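Local coordinates for specific mitochondrial acyl carrier protein (Toxoplasma, PDB 3CE7), which probably serves as a carrier of acyl chains, held on a phosphopantetheine arm, in mitochondrial fatty acid synthesis, at residues T21-G26 against E68-V73; D81-L86 against A90-S95. One frame throughout, in Å; residues are numbered along the deposited sequence. Where two conformers were deposited one is given.

Contact 1. Residues T21-G26 against E68-V73; sequences TNYIVG and EEIFDV
The helical bundle of the acyl carrier protein is joined here between helix 17-29 and the C-terminal end of helix 57-71, where Tyr23 and Ile24 meet Ile70 and Phe71. The helices stand well apart, with the CA atoms of Ile24 and Ile70 10.0 Å from each other, so long or bulky apolar side chains must bridge the gap. Phe71 and Tyr23 share the span. The CG of Phe71 lies anti to its carbonyl carbon (chi1 -68°), and the ring reaches across until CE2 is 3.9 Å from CG1 of Ile24 while its neighbour CZ is 3.8 Å from CD2 of Tyr23. Ile24 suits its buried place because CG1 and then CD1 of its extended arm lie alongside Phe71 CE2. The two aromatic planes are nearly perpendicular, at 86°, yet the approach is oblique and makes neither a stack nor a T-shaped pair. Ile70 CG2 has two uses: it lies 3.8 Å above the plane of the Phe71 ring, toward its rim, and touches Tyr23 CE2 at 4.1 Å. Tyrosine fits at this margin, since CD2 and CE2 of its ring join the apolar cluster while the residue as a whole remains exposed. Beyond Phe71 the helix ends, Asp72 taking a positive phi and its carbonyl oxygen receiving a hydrogen bond from Arg97. Val12 packs on both Tyr23 and Phe71, and Val93 of helix 86-98 also meets Phe71. No hydrogen bond crosses between the segments; they form an apolar seam between the first and second long helices of the bundle, running from buried Ile24 and Phe71 out to exposed Tyr23 and Ile70.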
ATOM      1  N   THR A  21       8.741  -0.932   2.464  1.00 15.34           N
ATOM      2  CA  THR A  21       8.241   0.363   1.997  1.00 15.32           C
ATOM      3  C   THR A  21       8.637   0.612   0.537  1.00 15.22           C
ATOM      4  O   THR A  21       7.793   0.958  -0.296  1.00 15.28           O
ATOM      5  CB  THR A  21       8.699   1.535   2.891  1.00 15.27           C
ATOM      6  OG1 THR A  21       8.269   1.314   4.246  1.00 16.31           O
ATOM      7  CG2 THR A  21       8.066   2.830   2.392  1.00 16.52           C
ATOM      8  N   ASN A  22       9.906   0.389   0.213  1.00 15.44           N
ATOM      9  CA  ASN A  22      10.364   0.511  -1.175  1.00 16.10           C
ATOM     10  C   ASN A  22       9.549  -0.374  -2.123  1.00 16.28           C
ATOM     11  O   ASN A  22       9.134   0.072  -3.195  1.00 16.67           O
ATOM     12  CB  ASN A  22      11.870   0.214  -1.285  1.00 16.31           C
ATOM     13  CG  ASN A  22      12.728   1.373  -0.800  1.00 17.26           C
ATOM     14  OD1 ASN A  22      12.280   2.517  -0.791  1.00 19.36           O
ATOM     15  ND2 ASN A  22      13.965   1.079  -0.387  1.00 19.99           N
ATOM     16  N   TYR A  23       9.286  -1.618  -1.713  1.00 16.99           N
ATOM     17  CA  TYR A  23       8.527  -2.545  -2.536  1.00 17.70           C
ATOM     18  C   TYR A  23       7.103  -2.050  -2.776  1.00 17.20           C
ATOM     19  O   TYR A  23       6.585  -2.070  -3.909  1.00 17.06           O
ATOM     20  CB  TYR A  23       8.498  -3.935  -1.890  1.00 18.47           C
ATOM     21  CG  TYR A  23       8.246  -5.017  -2.908  1.00 20.97           C
ATOM     22  CD1 TYR A  23       9.310  -5.578  -3.615  1.00 23.10           C
ATOM     23  CD2 TYR A  23       6.952  -5.447  -3.195  1.00 23.42           C
ATOM     24  CE1 TYR A  23       9.101  -6.554  -4.572  1.00 24.48           C
ATOM     25  CE2 TYR A  23       6.730  -6.438  -4.161  1.00 23.83           C
ATOM     26  CZ  TYR A  23       7.817  -6.976  -4.841  1.00 24.02           C
ATOM     27  OH  TYR A  23       7.640  -7.957  -5.803  1.00 26.15           O
ATOM     28  N   ILE A  24       6.473  -1.587  -1.702  1.00 16.38           N
ATOM     29  CA  ILE A  24       5.088  -1.138  -1.756  1.00 17.01           C
ATOM     30  C   ILE A  24       4.945   0.134  -2.602  1.00 16.27           C
ATOM     31  O   ILE A  24       3.976   0.275  -3.340  1.00 17.02           O
ATOM     32  CB  ILE A  24       4.511  -1.008  -0.333  1.00 17.16           C
ATOM     33  CG1 ILE A  24       4.247  -2.420   0.211  1.00 18.15           C
ATOM     34  CG2 ILE A  24       3.267  -0.117  -0.307  1.00 17.97           C
ATOM     35  CD1 ILE A  24       3.719  -2.500   1.625  1.00 19.78           C
ATOM     36  N   VAL A  25       5.926   1.031  -2.523  1.00 16.20           N
ATOM     37  CA  VAL A  25       5.960   2.194  -3.424  1.00 16.27           C
ATOM     38  C   VAL A  25       5.968   1.727  -4.886  1.00 16.39           C
ATOM     39  O   VAL A  25       5.167   2.210  -5.692  1.00 17.17           O
ATOM     40  CB  VAL A  25       7.155   3.133  -3.127  1.00 16.71           C
ATOM     41  CG1 VAL A  25       7.316   4.206  -4.228  1.00 17.19           C
ATOM     42  CG2 VAL A  25       6.957   3.805  -1.778  1.00 16.78           C
ATOM     43  N   GLY A  26       6.826   0.759  -5.199  1.00 16.69           N
ATOM     44  CA  GLY A  26       6.887   0.177  -6.551  1.00 17.02           C
ATOM     45  C   GLY A  26       5.571  -0.431  -7.005  1.00 17.45           C
ATOM     46  O   GLY A  26       5.154  -0.253  -8.162  1.00 17.92           O
ATOM     47  N   GLU A  68      -1.941  -8.194   0.419  1.00 19.49           N
ATOM     48  CA  GLU A  68      -2.246  -9.430   1.137  1.00 20.70           C
ATOM     49  C   GLU A  68      -1.669 -10.632   0.403  1.00 21.16           C
ATOM     50  O   GLU A  68      -1.139 -11.554   1.033  1.00 21.30           O
ATOM     51  CB  GLU A  68      -3.751  -9.590   1.301  1.00 20.68           C
ATOM     52  CG  GLU A  68      -4.351  -8.656   2.348  1.00 20.89           C
ATOM     53  CD  GLU A  68      -5.862  -8.768   2.448  1.00 22.56           C
ATOM     54  OE1 GLU A  68      -6.531  -8.854   1.393  1.00 26.70           O
ATOM     55  OE2 GLU A  68      -6.382  -8.755   3.576  1.00 23.02           O
ATOM     56  N   GLU A  69      -1.782 -10.613  -0.927  1.00 21.33           N
ATOM     57  CA  GLU A  69      -1.290 -11.714  -1.765  1.00 22.30           C
ATOM     58  C   GLU A  69       0.224 -11.863  -1.700  1.00 22.59           C
ATOM     59  O   GLU A  69       0.744 -12.973  -1.549  1.00 23.81           O
ATOM     60  CB  GLU A  69      -1.745 -11.521  -3.220  1.00 22.03           C
ATOM     61  CG  GLU A  69      -3.222 -11.803  -3.435  1.00 22.78           C
ATOM     62  CD  GLU A  69      -3.725 -11.377  -4.811  1.00 23.44           C
ATOM     63  OE1 GLU A  69      -2.959 -10.764  -5.588  1.00 23.52           O
ATOM     64  OE2 GLU A  69      -4.899 -11.664  -5.105  1.00 26.19           O
ATOM     65  N   ILE A  70       0.929 -10.741  -1.808  1.00 22.13           N
ATOM     66  CA  ILE A  70       2.377 -10.747  -1.921  1.00 22.84           C
ATOM     67  C   ILE A  70       3.043 -11.014  -0.567  1.00 22.32           C
ATOM     68  O   ILE A  70       4.042 -11.732  -0.498  1.00 22.78           O
ATOM     69  CB  ILE A  70       2.887  -9.440  -2.578  1.00 23.09           C
ATOM     70  CG1 ILE A  70       2.545  -9.463  -4.082  1.00 24.24           C
ATOM     71  CG2 ILE A  70       4.377  -9.255  -2.341  1.00 23.33           C
ATOM     72  CD1 ILE A  70       2.649  -8.127  -4.805  1.00 24.55           C
ATOM     73  N   PHE A  71       2.479 -10.456   0.500  1.00 21.84           N
ATOM     74  CA  PHE A  71       3.132 -10.510   1.815  1.00 21.70           C
ATOM     75  C   PHE A  71       2.530 -11.503   2.802  1.00 22.53           C
ATOM     76  O   PHE A  71       3.051 -11.654   3.909  1.00 22.68           O
ATOM     77  CB  PHE A  71       3.206  -9.108   2.452  1.00 21.18           C
ATOM     78  CG  PHE A  71       4.124  -8.171   1.723  1.00 20.44           C
ATOM     79  CD1 PHE A  71       5.513  -8.276   1.863  1.00 21.16           C
ATOM     80  CD2 PHE A  71       3.611  -7.197   0.872  1.00 20.32           C
ATOM     81  CE1 PHE A  71       6.364  -7.424   1.169  1.00 22.87           C
ATOM     82  CE2 PHE A  71       4.462  -6.338   0.181  1.00 22.17           C
ATOM     83  CZ  PHE A  71       5.835  -6.451   0.331  1.00 21.54           C
ATOM     84  N   ASP A  72       1.447 -12.165   2.395  1.00 22.54           N
ATOM     85  CA  ASP A  72       0.776 -13.157   3.239  0.50 22.99           C
ATOM     86  C   ASP A  72       0.377 -12.561   4.589  1.00 23.20           C
ATOM     87  O   ASP A  72       0.759 -13.072   5.654  1.00 22.92           O
ATOM     88  CB  ASP A  72       1.657 -14.401   3.432  0.50 23.42           C
ATOM     89  CG  ASP A  72       1.902 -15.162   2.138  0.50 24.23           C
ATOM     90  OD1 ASP A  72       1.083 -15.054   1.199  0.50 26.32           O
ATOM     91  OD2 ASP A  72       2.926 -15.872   2.063  0.50 26.55           O
ATOM     92  N   VAL A  73      -0.363 -11.456   4.533  1.00 22.57           N
ATOM     93  CA  VAL A  73      -0.961 -10.851   5.720  1.00 22.53           C
ATOM     94  C   VAL A  73      -2.458 -10.707   5.478  1.00 22.73           C
ATOM     95  O   VAL A  73      -2.898 -10.711   4.328  1.00 22.78           O
ATOM     96  CB  VAL A  73      -0.339  -9.474   6.073  1.00 22.54           C
ATOM     97  CG1 VAL A  73       1.132  -9.630   6.421  1.00 21.81           C
ATOM     98  CG2 VAL A  73      -0.543  -8.457   4.946  1.00 22.48           C
TER

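Contact 2. Residues D81-L86 against A90-S95; sequences DNFQTL and ADFVVS
Leu86 O receives the backbone N of Ala90 at 2.9 Å, with an N-H...O angle of 179°. This is the first-turn i to i+4 bond of helix 86-98, and the same turn brings Ala90 CB to 3.6 Å from Leu86 O. Alanine suits a position with such close neighbours, for its methyl also sits against Thr21 of helix 17-29. The turn is well started: Thr85 is the N-cap, its hydroxyl capping a backbone N, while Glu88 OE1 accepts the N of Thr85 in return, consistent with a capping box. The same carboxylate oxygen also accepts Gln84 N, tying the preceding loop to the helix. The apolar half of the contact is Phe83, whose CG is anti to its carbonyl carbon (chi1 -79°) and whose far ring end makes the touch: the ring presents its edge to Phe92, with CZ 3.9 Å from Phe92 CB. The two side chains cross at about a right angle. Phe83 also packs on Val64 of helix 57-71, and Leu86 packs on Cys28 of helix 17-29 and on Phe63 of helix 57-71.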
ATOM      1  N   ASP A  81     -10.075   0.352   5.688  1.00 23.31           N
ATOM      2  CA  ASP A  81     -10.934   1.521   5.535  1.00 23.64           C
ATOM      3  C   ASP A  81     -10.298   2.791   6.079  1.00 23.35           C
ATOM      4  O   ASP A  81     -10.749   3.891   5.757  1.00 24.15           O
ATOM      5  CB  ASP A  81     -12.287   1.288   6.204  1.00 24.44           C
ATOM      6  CG  ASP A  81     -13.106   0.225   5.497  1.00 27.01           C
ATOM      7  OD1 ASP A  81     -12.813  -0.092   4.322  1.00 30.63           O
ATOM      8  OD2 ASP A  81     -14.051  -0.296   6.123  1.00 31.15           O
ATOM      9  N   ASN A  82      -9.250   2.638   6.889  1.00 22.14           N
ATOM     10  CA  ASN A  82      -8.584   3.798   7.480  1.00 21.57           C
ATOM     11  C   ASN A  82      -7.183   4.102   6.938  1.00 20.66           C
ATOM     12  O   ASN A  82      -6.522   5.030   7.408  1.00 21.05           O
ATOM     13  CB  ASN A  82      -8.562   3.669   9.005  1.00 22.22           C
ATOM     14  CG  ASN A  82      -9.910   3.974   9.628  1.00 23.43           C
ATOM     15  OD1 ASN A  82     -10.287   5.141   9.787  1.00 26.61           O
ATOM     16  ND2 ASN A  82     -10.647   2.928   9.979  1.00 25.36           N
ATOM     17  N   PHE A  83      -6.736   3.339   5.941  1.00 19.48           N
ATOM     18  CA  PHE A  83      -5.449   3.625   5.296  1.00 18.93           C
ATOM     19  C   PHE A  83      -5.545   4.911   4.482  1.00 18.83           C
ATOM     20  O   PHE A  83      -6.495   5.087   3.698  1.00 20.14           O
ATOM     21  CB  PHE A  83      -5.052   2.512   4.326  1.00 18.46           C
ATOM     22  CG  PHE A  83      -4.454   1.282   4.978  1.00 17.42           C
ATOM     23  CD1 PHE A  83      -3.663   1.358   6.132  1.00 17.41           C
ATOM     24  CD2 PHE A  83      -4.659   0.038   4.390  1.00 15.97           C
ATOM     25  CE1 PHE A  83      -3.120   0.206   6.700  1.00 17.27           C
ATOM     26  CE2 PHE A  83      -4.110  -1.120   4.941  1.00 16.03           C
ATOM     27  CZ  PHE A  83      -3.334  -1.043   6.092  1.00 17.59           C
ATOM     28  N   GLN A  84      -4.551   5.786   4.635  1.00 18.42           N
ATOM     29  CA  GLN A  84      -4.459   7.002   3.828  1.00 18.48           C
ATOM     30  C   GLN A  84      -3.146   7.135   3.056  1.00 18.13           C
ATOM     31  O   GLN A  84      -3.087   7.855   2.054  1.00 18.36           O
ATOM     32  CB  GLN A  84      -4.680   8.246   4.683  1.00 18.74           C
ATOM     33  CG  GLN A  84      -6.070   8.350   5.261  1.00 21.90           C
ATOM     34  CD  GLN A  84      -6.216   9.590   6.099  1.00 26.44           C
ATOM     35  OE1 GLN A  84      -5.825   9.616   7.272  1.00 28.65           O
ATOM     36  NE2 GLN A  84      -6.770  10.642   5.500  1.00 28.60           N
ATOM     37  N   THR A  85      -2.098   6.449   3.522  1.00 17.32           N
ATOM     38  CA  THR A  85      -0.773   6.535   2.888  1.00 16.99           C
ATOM     39  C   THR A  85      -0.120   5.164   2.748  1.00 16.25           C
ATOM     40  O   THR A  85      -0.486   4.203   3.455  1.00 16.61           O
ATOM     41  CB  THR A  85       0.217   7.411   3.699  1.00 17.15           C
ATOM     42  OG1 THR A  85       0.608   6.720   4.901  1.00 17.54           O
ATOM     43  CG2 THR A  85      -0.389   8.781   4.032  1.00 18.19           C
ATOM     44  N   LEU A  86       0.849   5.071   1.841  1.00 15.66           N
ATOM     45  CA  LEU A  86       1.601   3.821   1.682  1.00 15.53           C
ATOM     46  C   LEU A  86       2.450   3.494   2.908  1.00 15.16           C
ATOM     47  O   LEU A  86       2.652   2.322   3.216  1.00 15.74           O
ATOM     48  CB  LEU A  86       2.514   3.873   0.462  1.00 15.89           C
ATOM     49  CG  LEU A  86       1.808   3.996  -0.883  1.00 15.58           C
ATOM     50  CD1 LEU A  86       2.883   4.162  -1.916  1.00 15.83           C
ATOM     51  CD2 LEU A  86       0.908   2.772  -1.169  1.00 15.79           C
ATOM     52  N   ALA A  90       2.729  -0.222   4.587  1.00 15.71           N
ATOM     53  CA  ALA A  90       4.021  -0.870   4.859  1.00 15.94           C
ATOM     54  C   ALA A  90       4.186  -1.165   6.352  1.00 16.14           C
ATOM     55  O   ALA A  90       4.585  -2.264   6.740  1.00 16.63           O
ATOM     56  CB  ALA A  90       5.165  -0.017   4.352  1.00 16.61           C
ATOM     57  N   ASP A  91       3.855  -0.182   7.188  1.00 16.37           N
ATOM     58  CA  ASP A  91       3.929  -0.367   8.633  1.00 17.09           C
ATOM     59  C   ASP A  91       3.052  -1.539   9.099  1.00 16.76           C
ATOM     60  O   ASP A  91       3.455  -2.319   9.974  1.00 17.08           O
ATOM     61  CB  ASP A  91       3.515   0.912   9.364  1.00 17.43           C
ATOM     62  CG  ASP A  91       4.540   2.044   9.244  1.00 20.23           C
ATOM     63  OD1 ASP A  91       5.659   1.847   8.743  1.00 23.95           O
ATOM     64  OD2 ASP A  91       4.198   3.173   9.658  1.00 24.11           O
ATOM     65  N   PHE A  92       1.845  -1.650   8.535  1.00 15.97           N
ATOM     66  CA  PHE A  92       0.939  -2.725   8.940  1.00 16.51           C
ATOM     67  C   PHE A  92       1.509  -4.085   8.532  1.00 16.15           C
ATOM     68  O   PHE A  92       1.464  -5.060   9.301  1.00 16.32           O
ATOM     69  CB  PHE A  92      -0.452  -2.539   8.340  1.00 16.74           C
ATOM     70  CG  PHE A  92      -1.443  -3.538   8.853  1.00 17.04           C
ATOM     71  CD1 PHE A  92      -1.976  -3.410  10.128  1.00 18.74           C
ATOM     72  CD2 PHE A  92      -1.801  -4.651   8.082  1.00 18.31           C
ATOM     73  CE1 PHE A  92      -2.889  -4.352  10.626  1.00 18.89           C
ATOM     74  CE2 PHE A  92      -2.713  -5.593   8.569  1.00 18.35           C
ATOM     75  CZ  PHE A  92      -3.248  -5.447   9.838  1.00 17.81           C
ATOM     76  N   VAL A  93       2.067  -4.147   7.327  1.00 16.13           N
ATOM     77  CA  VAL A  93       2.652  -5.400   6.841  1.00 16.38           C
ATOM     78  C   VAL A  93       3.771  -5.839   7.783  1.00 16.66           C
ATOM     79  O   VAL A  93       3.796  -6.988   8.243  1.00 17.01           O
ATOM     80  CB  VAL A  93       3.182  -5.261   5.402  1.00 17.07           C
ATOM     81  CG1 VAL A  93       4.055  -6.454   5.034  1.00 17.70           C
ATOM     82  CG2 VAL A  93       2.023  -5.130   4.429  1.00 17.37           C
ATOM     83  N   VAL A  94       4.687  -4.922   8.081  1.00 16.50           N
ATOM     84  CA  VAL A  94       5.829  -5.262   8.924  1.00 16.81           C
ATOM     85  C   VAL A  94       5.352  -5.689  10.312  1.00 17.53           C
ATOM     86  O   VAL A  94       5.808  -6.704  10.841  1.00 18.02           O
ATOM     87  CB  VAL A  94       6.850  -4.119   8.970  1.00 16.83           C
ATOM     88  CG1 VAL A  94       7.872  -4.335  10.108  1.00 17.37           C
ATOM     89  CG2 VAL A  94       7.540  -4.016   7.613  1.00 16.18           C
ATOM     90  N   SER A  95       4.405  -4.933  10.872  1.00 17.79           N
ATOM     91  CA  SER A  95       3.882  -5.245  12.205  0.50 18.56           C
ATOM     92  C   SER A  95       3.265  -6.643  12.245  1.00 18.44           C
ATOM     93  O   SER A  95       3.511  -7.401  13.191  1.00 19.46           O
ATOM     94  CB  SER A  95       2.887  -4.180  12.679  0.50 18.58           C
ATOM     95  OG  SER A  95       1.715  -4.182  11.896  0.50 19.54           O
TER

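From the N terminus the chain runs through helix 17-29, a long loop and helix 57-71, and contact 1 closes that excursion by bringing the end of the second helix back to the first. After helix 77-80, contact 2 closes a much shorter turn, in which 81-86 leads into helix 86-98. The two therefore follow in series, neither enclosing nor crossing the other, with centres about 10 Å apart. Helix 86-98 unites them: Ile24 CD1 lies 3.6 Å from Ala90 CA, and Phe71 CG lies 3.7 Å from Val93 CG1. Helices 17-29, 57-71 and 86-98 thus share one apolar core.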